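Local coordinates for methyltransferase-like protein of unknown function (Silicibacter pomeroyi DSS-3, PDB 3CVO), which is of unknown function but probably binds S-adenosylmethionine and transfers its methyl group to an unidentified acceptor, at residues V57-R61 with T92-G96; S39-V44 with W63-M67; Y107-L112 with T198-P202. One frame throughout, in Å; residues are numbered along the deposited sequence.

Interaction 1. Residues V57-R61 with T92-G96; sequences VESDR and TGDWG. With EDO (1,2-ethanediol), chain P.
Ser-59 and Gly-96 make the one direct hydrogen bond: OG of Ser-59 donates to O of Gly-96 at 2.7 Å, in the carbonyl plane and on a lone pair, with a C=O...OG angle of 114°. With chi1 at 55°, OG sits between its own backbone N and carbonyl carbon and faces the 92-96 loop. A CB on Gly-96 would run into that hydroxyl, and the positive phi there suits glycine too.

The remaining polar links pass through water. One water accepts N-H of Arg-61 at 3.0 Å, donates to O of Ser-59 at 3.3 Å and lies 2.8 Å from OG1 of Thr-92. A second lies 2.7 Å from the same OG1, donates to O of Gly-93 and, weakly, to OD2 of Asp-60.

Van der Waals contact is slight: the methyl CG2 of Thr-92 rests 3.6 Å from O of Ser-59.

Within the turn, N of Asp-60 donates to the anti lone pair of Glu-58 OE2, while OD1 of Asp-60 takes the N-H of Trp-63 and N-caps helix 61-73. The chemistry implies a wet, polar seam: the acidic side chains of Glu-58 and Asp-60 hold the turn and start the helix, while one hydroxyl and two waters tie on the loop.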
ATOM      1  N   VAL A  57      -9.267  17.275   5.737  1.00 23.10           N
ATOM      2  CA  VAL A  57      -8.900  16.077   6.475  1.00 21.23           C
ATOM      3  C   VAL A  57      -8.013  16.497   7.628  1.00 19.53           C
ATOM      4  O   VAL A  57      -7.027  17.211   7.486  1.00 24.58           O
ATOM      5  CB  VAL A  57      -8.146  15.035   5.528  1.00 21.67           C
ATOM      6  CG1 VAL A  57      -7.557  13.822   6.347  1.00 20.58           C
ATOM      7  CG2 VAL A  57      -9.055  14.609   4.365  1.00 22.35           C
ATOM      8  N   GLU A  58      -8.363  16.043   8.811  1.00 21.50           N
ATOM      9  CA  GLU A  58      -7.670  16.513  10.009  1.00 19.25           C
ATOM     10  C   GLU A  58      -7.439  15.377  11.022  1.00 18.86           C
ATOM     11  O   GLU A  58      -8.373  14.691  11.387  1.00 21.74           O
ATOM     12  CB  GLU A  58      -8.534  17.614  10.664  1.00 19.64           C
ATOM     13  CG  GLU A  58      -7.987  18.211  11.970  1.00 16.70           C
ATOM     14  CD  GLU A  58      -6.557  18.745  11.815  1.00 25.88           C
ATOM     15  OE1 GLU A  58      -6.369  19.623  10.958  1.00 24.57           O
ATOM     16  OE2 GLU A  58      -5.649  18.223  12.505  1.00 21.94           O
ATOM     17  N   SER A  59      -6.196  15.247  11.491  1.00 19.59           N
ATOM     18  CA  SER A  59      -5.814  14.170  12.418  1.00 18.00           C
ATOM     19  C   SER A  59      -6.012  14.531  13.911  1.00 18.24           C
ATOM     20  O   SER A  59      -6.154  13.638  14.747  1.00 20.42           O
ATOM     21  CB  SER A  59      -4.337  13.749  12.189  1.00 18.08           C
ATOM     22  OG  SER A  59      -3.464  14.857  12.289  1.00 21.19           O
ATOM     23  N   ASP A  60      -6.039  15.824  14.229  1.00 17.88           N
ATOM     24  CA  ASP A  60      -6.124  16.319  15.624  1.00 20.28           C
ATOM     25  C   ASP A  60      -7.603  16.528  15.937  1.00 18.80           C
ATOM     26  O   ASP A  60      -8.217  17.472  15.478  1.00 18.09           O
ATOM     27  CB  ASP A  60      -5.306  17.610  15.768  1.00 21.50           C
ATOM     28  CG  ASP A  60      -5.286  18.181  17.186  1.00 22.72           C
ATOM     29  OD1 ASP A  60      -6.214  17.981  17.982  1.00 23.10           O
ATOM     30  OD2 ASP A  60      -4.305  18.880  17.495  1.00 28.03           O
ATOM     31  N   ARG A  61      -8.166  15.619  16.714  0.50 19.30           N
ATOM     32  CA  ARG A  61      -9.587  15.659  17.013  0.50 20.36           C
ATOM     33  C   ARG A  61     -10.000  16.982  17.688  0.50 22.03           C
ATOM     34  O   ARG A  61     -11.053  17.566  17.377  0.50 20.98           O
ATOM     35  CB  ARG A  61      -9.986  14.489  17.904  0.50 20.62           C
ATOM     36  CG  ARG A  61     -11.478  14.445  18.152  0.50 23.80           C
ATOM     37  CD  ARG A  61     -11.953  13.177  18.846  0.50 25.36           C
ATOM     38  NE  ARG A  61     -13.366  12.945  18.558  0.50 33.00           N
ATOM     39  CZ  ARG A  61     -14.030  11.849  18.902  0.50 38.45           C
ATOM     40  NH1 ARG A  61     -13.410  10.877  19.559  0.50 37.59           N
ATOM     41  NH2 ARG A  61     -15.310  11.722  18.581  0.50 38.42           N
ATOM     42  N   THR A  92      -2.844  12.183  19.246  1.00 22.78           N
ATOM     43  CA  THR A  92      -1.934  13.060  18.560  1.00 21.57           C
ATOM     44  C   THR A  92      -1.357  14.092  19.509  1.00 22.11           C
ATOM     45  O   THR A  92      -1.909  14.367  20.569  1.00 23.58           O
ATOM     46  CB  THR A  92      -2.629  13.809  17.381  1.00 22.75           C
ATOM     47  OG1 THR A  92      -3.813  14.448  17.869  1.00 23.77           O
ATOM     48  CG2 THR A  92      -2.965  12.848  16.180  1.00 20.46           C
ATOM     49  N   GLY A  93      -0.211  14.624  19.114  1.00 25.03           N
ATOM     50  CA  GLY A  93       0.435  15.713  19.839  1.00 31.92           C
ATOM     51  C   GLY A  93       0.567  16.896  18.913  1.00 33.71           C
ATOM     52  O   GLY A  93      -0.377  17.280  18.228  1.00 35.93           O
ATOM     53  N   ASP A  94       1.766  17.430  18.831  1.00 37.73           N
ATOM     54  CA  ASP A  94       1.965  18.653  18.042  1.00 39.54           C
ATOM     55  C   ASP A  94       1.714  18.361  16.580  1.00 38.95           C
ATOM     56  O   ASP A  94       2.143  17.324  16.043  1.00 35.62           O
ATOM     57  CB  ASP A  94       3.368  19.230  18.224  1.00 41.44           C
ATOM     58  CG  ASP A  94       3.587  19.803  19.627  1.00 47.05           C
ATOM     59  OD1 ASP A  94       2.605  20.266  20.259  1.00 51.06           O
ATOM     60  OD2 ASP A  94       4.746  19.763  20.090  1.00 52.13           O
ATOM     61  N   TRP A  95       1.009  19.292  15.955  1.00 36.53           N
ATOM     62  CA  TRP A  95       0.882  19.296  14.501  1.00 35.04           C
ATOM     63  C   TRP A  95       0.155  18.075  14.009  1.00 31.05           C
ATOM     64  O   TRP A  95       0.293  17.683  12.859  1.00 31.95           O
ATOM     65  CB  TRP A  95       2.274  19.368  13.880  1.00 37.12           C
ATOM     66  CG  TRP A  95       3.001  20.638  14.272  1.00 51.12           C
ATOM     67  CD1 TRP A  95       4.277  20.747  14.749  1.00 61.45           C
ATOM     68  CD2 TRP A  95       2.471  21.976  14.231  1.00 62.92           C
ATOM     69  NE1 TRP A  95       4.578  22.074  14.998  1.00 64.30           N
ATOM     70  CE2 TRP A  95       3.485  22.843  14.689  1.00 64.76           C
ATOM     71  CE3 TRP A  95       1.238  22.522  13.841  1.00 66.53           C
ATOM     72  CZ2 TRP A  95       3.306  24.225  14.769  1.00 68.62           C
ATOM     73  CZ3 TRP A  95       1.064  23.899  13.924  1.00 71.36           C
ATOM     74  CH2 TRP A  95       2.091  24.731  14.387  1.00 68.81           C
ATOM     75  N   GLY A  96      -0.636  17.496  14.909  1.00 29.39           N
ATOM     76  CA  GLY A  96      -1.545  16.414  14.569  1.00 27.80           C
ATOM     77  C   GLY A  96      -0.794  15.136  14.320  1.00 24.62           C
ATOM     78  O   GLY A  96      -1.266  14.213  13.634  1.00 26.42           O
TER
HETATM   79  C1  EDO P 213      -4.340  22.414  20.164  1.00 51.44           C
HETATM   80  O1  EDO P 213      -4.683  23.478  19.273  1.00 49.05           O
HETATM   81  C2  EDO P 213      -4.227  21.123  19.370  1.00 48.23           C
HETATM   82  O2  EDO P 213      -5.203  20.186  19.843  1.00 45.68           O
HETATM   83  O   HOH W   1      -6.424  13.491  18.010  1.00 27.41           O
HETATM   84  O   HOH W   2      -2.812  16.938  18.387  1.00 41.42           O

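Interaction 2. Residues S39-V44 with W63-M67; sequences SGGSTV and WARMM. With SO4 (sulfate ion), chain E; EDO (1,2-ethanediol), chain I.
Trp-63 reaches Ser-39 with its indole N-H: NE1 donates to O of Ser-39 at 3.0 Å, nearly straight at 166°. The acceptor lies close to the ring plane, but the donor stands well above the carbonyl plane, 60° out of it. Beside that bond, the ring edge at CZ2 comes within 4.1 Å of CA of Gly-40.

Selenomethionine Met-67 fills the space next to it. Its CG lies over one face of the Trp-63 ring, toward the rim, and 3.5 Å from OG of Ser-39. Bends at chi2 (-63°) and chi3 then curl the chain under the loop: SE is 3.8 Å from CA of Gly-40, and CE is 3.7 Å from O of Gly-40 and 3.9 Å from CB of Thr-43.

The next shell fixes the loop. N of Gly-40 donates to OG1 of Thr-43 at 3.0 Å, the bond an N3 residue makes in a capping box, though glycine has no side chain to return it. That OG1 also pairs with Glu-36, as does OG of Ser-42, while Ser-39 OG has its partner in Glu-58.

Gly-40, whose backbone angles call for glycine, is the N-cap of helix 41-47. A glycine-rich turn between the first strand and the following helix is the hallmark of the first conserved motif in class I methyltransferases, where it lines the S-adenosylmethionine site; a like role is probable here.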
ATOM      1  N   SER A  39      -6.181  21.279   8.444  1.00 23.76           N
ATOM      2  CA  SER A  39      -7.213  22.317   8.528  1.00 23.34           C
ATOM      3  C   SER A  39      -6.667  23.489   9.308  1.00 22.09           C
ATOM      4  O   SER A  39      -5.807  23.328  10.143  1.00 22.36           O
ATOM      5  CB  SER A  39      -8.515  21.781   9.138  1.00 23.81           C
ATOM      6  OG  SER A  39      -8.388  21.584  10.528  1.00 26.73           O
ATOM      7  N   GLY A  40      -7.174  24.672   9.008  1.00 23.13           N
ATOM      8  CA  GLY A  40      -6.768  25.895   9.690  1.00 24.33           C
ATOM      9  C   GLY A  40      -7.033  27.156   8.900  1.00 23.80           C
ATOM     10  O   GLY A  40      -8.108  27.372   8.330  1.00 21.61           O
ATOM     11  N   GLY A  41      -6.016  27.984   8.830  1.00 24.34           N
ATOM     12  CA  GLY A  41      -6.150  29.282   8.143  1.00 24.33           C
ATOM     13  C   GLY A  41      -6.623  29.145   6.708  1.00 24.26           C
ATOM     14  O   GLY A  41      -7.423  29.962   6.206  1.00 23.42           O
ATOM     15  N   SER A  42      -6.167  28.090   6.047  1.00 23.86           N
ATOM     16  CA  SER A  42      -6.453  27.916   4.614  1.00 22.73           C
ATOM     17  C   SER A  42      -7.940  27.659   4.432  1.00 24.09           C
ATOM     18  O   SER A  42      -8.589  28.101   3.481  1.00 23.54           O
ATOM     19  CB  SER A  42      -5.647  26.750   4.031  1.00 22.66           C
ATOM     20  OG  SER A  42      -5.802  25.556   4.799  1.00 23.05           O
ATOM     21  N   THR A  43      -8.472  26.960   5.418  1.00 22.08           N
ATOM     22  CA  THR A  43      -9.852  26.530   5.409  1.00 21.50           C
ATOM     23  C   THR A  43     -10.762  27.739   5.533  1.00 23.48           C
ATOM     24  O   THR A  43     -11.802  27.801   4.900  1.00 22.08           O
ATOM     25  CB  THR A  43     -10.145  25.592   6.606  1.00 21.63           C
ATOM     26  OG1 THR A  43      -9.126  24.563   6.688  1.00 20.73           O
ATOM     27  CG2 THR A  43     -11.528  24.968   6.447  1.00 22.21           C
ATOM     28  N   VAL A  44     -10.336  28.704   6.356  1.00 23.06           N
ATOM     29  CA  VAL A  44     -11.070  29.980   6.530  1.00 22.84           C
ATOM     30  C   VAL A  44     -11.042  30.758   5.222  1.00 22.46           C
ATOM     31  O   VAL A  44     -12.039  31.318   4.798  1.00 23.79           O
ATOM     32  CB  VAL A  44     -10.496  30.835   7.705  1.00 22.98           C
ATOM     33  CG1 VAL A  44     -11.162  32.236   7.773  1.00 24.63           C
ATOM     34  CG2 VAL A  44     -10.662  30.086   9.033  1.00 21.02           C
ATOM     35  N   TRP A  63      -8.499  19.896  17.624  1.00 19.15           N
ATOM     36  CA  TRP A  63      -8.425  20.976  16.654  1.00 18.46           C
ATOM     37  C   TRP A  63      -9.584  20.911  15.661  1.00 21.26           C
ATOM     38  O   TRP A  63     -10.181  21.934  15.357  1.00 19.40           O
ATOM     39  CB  TRP A  63      -7.085  20.962  15.941  1.00 18.62           C
ATOM     40  CG  TRP A  63      -6.907  22.016  14.933  1.00 20.62           C
ATOM     41  CD1 TRP A  63      -6.787  21.833  13.600  1.00 24.53           C
ATOM     42  CD2 TRP A  63      -6.785  23.433  15.158  1.00 21.80           C
ATOM     43  NE1 TRP A  63      -6.594  23.026  12.976  1.00 23.12           N
ATOM     44  CE2 TRP A  63      -6.578  24.026  13.907  1.00 20.29           C
ATOM     45  CE3 TRP A  63      -6.827  24.248  16.291  1.00 25.20           C
ATOM     46  CZ2 TRP A  63      -6.457  25.419  13.730  1.00 29.10           C
ATOM     47  CZ3 TRP A  63      -6.695  25.628  16.122  1.00 30.86           C
ATOM     48  CH2 TRP A  63      -6.514  26.196  14.844  1.00 30.11           C
ATOM     49  N   ALA A  64      -9.962  19.716  15.214  1.00 18.94           N
ATOM     50  CA  ALA A  64     -11.133  19.597  14.352  1.00 20.71           C
ATOM     51  C   ALA A  64     -12.373  20.166  15.042  1.00 19.56           C
ATOM     52  O   ALA A  64     -13.170  20.859  14.440  1.00 20.38           O
ATOM     53  CB  ALA A  64     -11.385  18.116  13.888  1.00 19.18           C
ATOM     54  N   ARG A  65     -12.487  19.913  16.335  1.00 21.06           N
ATOM     55  CA  ARG A  65     -13.641  20.373  17.120  1.00 20.94           C
ATOM     56  C   ARG A  65     -13.636  21.900  17.194  1.00 20.74           C
ATOM     57  O   ARG A  65     -14.658  22.570  17.009  1.00 16.89           O
ATOM     58  CB  ARG A  65     -13.602  19.782  18.518  1.00 21.35           C
ATOM     59  CG  ARG A  65     -14.847  20.012  19.311  1.00 22.93           C
ATOM     60  CD  ARG A  65     -14.627  19.517  20.730  1.00 28.37           C
ATOM     61  NE  ARG A  65     -14.501  18.058  20.756  1.00 35.94           N
ATOM     62  CZ  ARG A  65     -13.437  17.383  21.187  1.00 34.88           C
ATOM     63  NH1 ARG A  65     -12.367  18.011  21.646  1.00 34.05           N
ATOM     64  NH2 ARG A  65     -13.449  16.052  21.153  1.00 35.00           N
HETATM   65  N   MSE A  66     -12.460  22.453  17.386  1.00 19.09           N
HETATM   66  CA  MSE A  66     -12.315  23.928  17.342  1.00 19.63           C
HETATM   67  C   MSE A  66     -12.681  24.531  15.985  1.00 18.14           C
HETATM   68  O   MSE A  66     -13.341  25.555  15.935  1.00 18.28           O
HETATM   69  CB  MSE A  66     -10.907  24.368  17.748  1.00 20.16           C
HETATM   70  CG  MSE A  66     -10.701  24.231  19.224  1.00 25.14           C
HETATM   71 SE   MSE A  66      -8.880  24.680  19.817  0.75 29.89          SE
HETATM   72  CE  MSE A  66      -8.912  26.569  19.345  1.00 35.20           C
HETATM   73  N   MSE A  67     -12.235  23.913  14.898  1.00 17.91           N
HETATM   74  CA  MSE A  67     -12.518  24.415  13.541  1.00 20.12           C
HETATM   75  C   MSE A  67     -14.028  24.386  13.291  1.00 20.14           C
HETATM   76  O   MSE A  67     -14.609  25.315  12.712  1.00 19.82           O
HETATM   77  CB  MSE A  67     -11.775  23.585  12.491  1.00 19.05           C
HETATM   78  CG  MSE A  67     -10.279  23.782  12.515  1.00 22.74           C
HETATM   79 SE   MSE A  67      -9.727  25.580  12.114  0.75 24.33          SE
HETATM   80  CE  MSE A  67     -10.700  25.861  10.425  1.00 25.64           C
TER
HETATM   81  S   SO4 E 202      -9.899  15.223  22.484  1.00 55.89           S
HETATM   82  O1  SO4 E 202     -10.267  14.168  23.433  1.00 61.09           O
HETATM   83  O2  SO4 E 202      -8.449  15.216  22.240  1.00 51.10           O
HETATM   84  O3  SO4 E 202     -10.286  16.517  23.051  1.00 60.79           O
HETATM   85  O4  SO4 E 202     -10.620  15.012  21.241  1.00 59.87           O
HETATM   86  C1  EDO I 206     -16.767  14.439  19.895  1.00 56.46           C
HETATM   87  O1  EDO I 206     -15.501  15.005  19.574  1.00 56.60           O
HETATM   88  C2  EDO I 206     -17.702  15.605  20.095  1.00 54.21           C
HETATM   89  O2  EDO I 206     -17.145  16.699  19.364  1.00 58.40           O

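Interaction 3. Residues Y107-L112 with T198-P202; sequences YPDYPL and TMTSP
Tyr-107 begins the contact, its ring edge turned to the backbone of Thr-200: CD2 lies 3.5 Å from O of Thr-200, near the ring plane. With CG anti to the carbonyl carbon (chi1 -74°), the ring runs out along the C-terminal tail, and CE2 comes to 4.1 Å from CG of Pro-202, the two side chains crossing obliquely. Its OH bonds to Asp-101, and its ring also meets that of Phe-132. An alanine here would be likely to leave Pro-202 without its aromatic neighbour and Asp-101 without its hydroxyl mate, opening a gap beside the chain end.

Pro-108 follows, with CG 3.9 Å from CG2 of Thr-200 and CB 4.4 Å from CB of Met-199. The OG1 branch of Thr-200 is engaged by O of Ile-196, and the methyl is the branch that meets the proline.

One turn on, Pro-111 offers its ring to Met-199, a selenomethionine modelled in two conformers; in one of them SE is 3.5 Å from CG of Pro-111, a distance that is less certain for that reason. Leu-112 closes the row, its CD1 4.3 Å from CG of Met-199. No hydrogen bond spans the segments, so shape and apolar surface carry the contact.

Around it, Leu-112 and Thr-198 touch helix 133-143, and the carboxylate of Pro-202 forms a salt bridge with Arg-131. Ile-196 and Met-193 of the second subunit pack on Pro-108 and Leu-112, so the short helix 109-112 and the residue before it meet both the end of helix 192-199 and the second subunit.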
ATOM      1  N   TYR A 107      -3.197   4.168   9.362  1.00 18.18           N
ATOM      2  CA  TYR A 107      -2.512   5.327   8.805  1.00 18.19           C
ATOM      3  C   TYR A 107      -2.914   5.665   7.353  1.00 19.71           C
ATOM      4  O   TYR A 107      -3.049   6.848   7.003  1.00 21.22           O
ATOM      5  CB  TYR A 107      -0.986   5.220   8.906  1.00 19.13           C
ATOM      6  CG  TYR A 107      -0.405   5.425  10.287  1.00 17.20           C
ATOM      7  CD1 TYR A 107      -1.162   5.906  11.323  1.00 22.66           C
ATOM      8  CD2 TYR A 107       0.948   5.190  10.520  1.00 19.56           C
ATOM      9  CE1 TYR A 107      -0.599   6.118  12.564  1.00 15.47           C
ATOM     10  CE2 TYR A 107       1.520   5.394  11.758  1.00 18.56           C
ATOM     11  CZ  TYR A 107       0.744   5.871  12.781  1.00 15.64           C
ATOM     12  OH  TYR A 107       1.324   6.124  14.028  1.00 18.09           O
ATOM     13  N   PRO A 108      -3.074   4.636   6.487  1.00 20.48           N
ATOM     14  CA  PRO A 108      -3.431   4.895   5.103  1.00 20.21           C
ATOM     15  C   PRO A 108      -4.756   5.616   4.918  1.00 21.58           C
ATOM     16  O   PRO A 108      -4.987   6.252   3.899  1.00 22.46           O
ATOM     17  CB  PRO A 108      -3.431   3.489   4.485  1.00 21.09           C
ATOM     18  CG  PRO A 108      -2.517   2.692   5.397  1.00 20.28           C
ATOM     19  CD  PRO A 108      -2.902   3.181   6.726  1.00 21.53           C
ATOM     20  N   ASP A 109      -5.583   5.559   5.938  1.00 21.56           N
ATOM     21  CA  ASP A 109      -6.899   6.228   5.882  1.00 20.82           C
ATOM     22  C   ASP A 109      -6.723   7.711   5.707  1.00 20.21           C
ATOM     23  O   ASP A 109      -7.574   8.358   5.136  1.00 23.08           O
ATOM     24  CB  ASP A 109      -7.671   6.065   7.183  1.00 20.40           C
ATOM     25  CG  ASP A 109      -8.159   4.659   7.441  1.00 25.19           C
ATOM     26  OD1 ASP A 109      -7.976   3.750   6.617  1.00 26.45           O
ATOM     27  OD2 ASP A 109      -8.720   4.458   8.542  1.00 24.74           O
ATOM     28  N   TYR A 110      -5.637   8.251   6.254  1.00 18.89           N
ATOM     29  CA  TYR A 110      -5.426   9.716   6.237  1.00 20.72           C
ATOM     30  C   TYR A 110      -5.253  10.207   4.791  1.00 19.40           C
ATOM     31  O   TYR A 110      -6.063  11.024   4.313  1.00 21.23           O
ATOM     32  CB  TYR A 110      -4.306  10.141   7.148  1.00 21.65           C
ATOM     33  CG  TYR A 110      -4.099  11.608   7.261  1.00 19.08           C
ATOM     34  CD1 TYR A 110      -3.423  12.305   6.248  1.00 18.13           C
ATOM     35  CD2 TYR A 110      -4.566  12.317   8.334  1.00 21.98           C
ATOM     36  CE1 TYR A 110      -3.237  13.649   6.333  1.00 17.49           C
ATOM     37  CE2 TYR A 110      -4.340  13.650   8.439  1.00 19.78           C
ATOM     38  CZ  TYR A 110      -3.675  14.329   7.436  1.00 19.24           C
ATOM     39  OH  TYR A 110      -3.448  15.686   7.547  1.00 21.01           O
ATOM     40  N   PRO A 111      -4.244   9.675   4.066  1.00 19.72           N
ATOM     41  CA  PRO A 111      -4.161  10.093   2.674  1.00 19.11           C
ATOM     42  C   PRO A 111      -5.313   9.607   1.803  1.00 22.41           C
ATOM     43  O   PRO A 111      -5.725  10.313   0.858  1.00 22.72           O
ATOM     44  CB  PRO A 111      -2.801   9.504   2.206  1.00 19.14           C
ATOM     45  CG  PRO A 111      -2.466   8.464   3.128  1.00 21.79           C
ATOM     46  CD  PRO A 111      -3.077   8.864   4.481  1.00 17.69           C
ATOM     47  N   LEU A 112      -5.817   8.384   2.071  1.00 20.38           N
ATOM     48  CA  LEU A 112      -6.655   7.696   1.088  1.00 22.46           C
ATOM     49  C   LEU A 112      -8.183   7.728   1.289  1.00 19.86           C
ATOM     50  O   LEU A 112      -8.916   7.623   0.323  1.00 19.47           O
ATOM     51  CB  LEU A 112      -6.227   6.224   0.952  1.00 21.23           C
ATOM     52  CG  LEU A 112      -4.889   6.003   0.236  1.00 26.15           C
ATOM     53  CD1 LEU A 112      -4.297   4.577   0.495  1.00 23.81           C
ATOM     54  CD2 LEU A 112      -5.029   6.297  -1.276  1.00 22.61           C
ATOM     55  N   THR A 198       5.088   5.590   2.085  1.00 24.79           N
ATOM     56  CA  THR A 198       4.657   7.022   2.079  1.00 24.29           C
ATOM     57  C   THR A 198       3.290   7.177   2.762  1.00 27.14           C
ATOM     58  O   THR A 198       3.021   8.179   3.411  1.00 26.65           O
ATOM     59  CB  THR A 198       4.585   7.688   0.710  1.00 24.39           C
ATOM     60  OG1 THR A 198       3.511   7.123  -0.052  1.00 26.39           O
ATOM     61  CG2 THR A 198       5.915   7.561  -0.073  1.00 23.88           C
HETATM   62  N   MSE A 199       2.477   6.130   2.637  0.50 25.40           N
HETATM   63  CA  MSE A 199       1.074   6.101   3.181  0.50 24.88           C
HETATM   64  C   MSE A 199       1.052   5.858   4.681  0.50 24.93           C
HETATM   65  O   MSE A 199       0.020   5.998   5.336  0.50 26.21           O
HETATM   66  CB  MSE A 199       0.201   5.000   2.524  0.50 25.00           C
HETATM   67  CG  MSE A 199      -0.118   5.193   1.055  0.50 25.10           C
HETATM   68 SE   MSE A 199      -0.749   6.993   0.462  0.37 16.39          SE
HETATM   69  CE  MSE A 199       0.017   7.054  -1.319  0.50 22.65           C
ATOM     70  N   THR A 200       2.207   5.496   5.209  1.00 24.02           N
ATOM     71  CA  THR A 200       2.325   5.040   6.632  1.00 23.83           C
ATOM     72  C   THR A 200       3.430   5.761   7.377  1.00 26.48           C
ATOM     73  O   THR A 200       3.813   5.379   8.458  1.00 25.57           O
ATOM     74  CB  THR A 200       2.538   3.513   6.729  1.00 29.82           C
ATOM     75  OG1 THR A 200       3.762   3.162   6.055  1.00 27.99           O
ATOM     76  CG2 THR A 200       1.336   2.709   6.081  1.00 29.56           C
ATOM     77  N   SER A 201       3.897   6.876   6.808  1.00 25.75           N
ATOM     78  CA  SER A 201       4.871   7.733   7.452  1.00 29.18           C
ATOM     79  C   SER A 201       4.262   9.123   7.770  1.00 27.33           C
ATOM     80  O   SER A 201       4.149   9.948   6.865  1.00 25.83           O
ATOM     81  CB  SER A 201       6.060   7.934   6.491  1.00 31.15           C
ATOM     82  OG  SER A 201       6.767   6.723   6.301  1.00 39.56           O
ATOM     83  N   PRO A 202       3.893   9.392   9.033  1.00 27.24           N
ATOM     84  CA  PRO A 202       3.146  10.636   9.360  1.00 27.80           C
ATOM     85  C   PRO A 202       3.941  11.925   9.121  1.00 30.08           C
ATOM     86  O   PRO A 202       5.171  11.850   9.226  1.00 31.63           O
ATOM     87  CB  PRO A 202       2.828  10.497  10.866  1.00 27.49           C
ATOM     88  CG  PRO A 202       3.135   9.132  11.247  1.00 27.28           C
ATOM     89  CD  PRO A 202       3.966   8.461  10.172  1.00 28.43           C
ATOM     90  OXT PRO A 202       3.418  13.053   8.866  1.00 25.48           O
TER

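How the interactions relate
Interactions 1 and 2 interlock along the chain, their segments alternating, and interaction 3 follows both. The centres of interactions 1 and 2 lie about 11 Å apart, and the two meet through Glu-58, whose OE1 is 2.8 Å from OG of Ser-39. Strand 53-58 connects the two helices of interaction 2, 41-47 and 61-73, and its end carries interaction 1. The centre of interaction 3 is about 13 Å from that of interaction 1, which it touches through Tyr-110 and Ser-59, and about 20 Å from that of interaction 2. The strand order 3-2-1-4-5-7-6 is that of class I methyltransferases, in which an acid ending the second strand commonly holds the cofactor ribose; Glu-58 occupies that position.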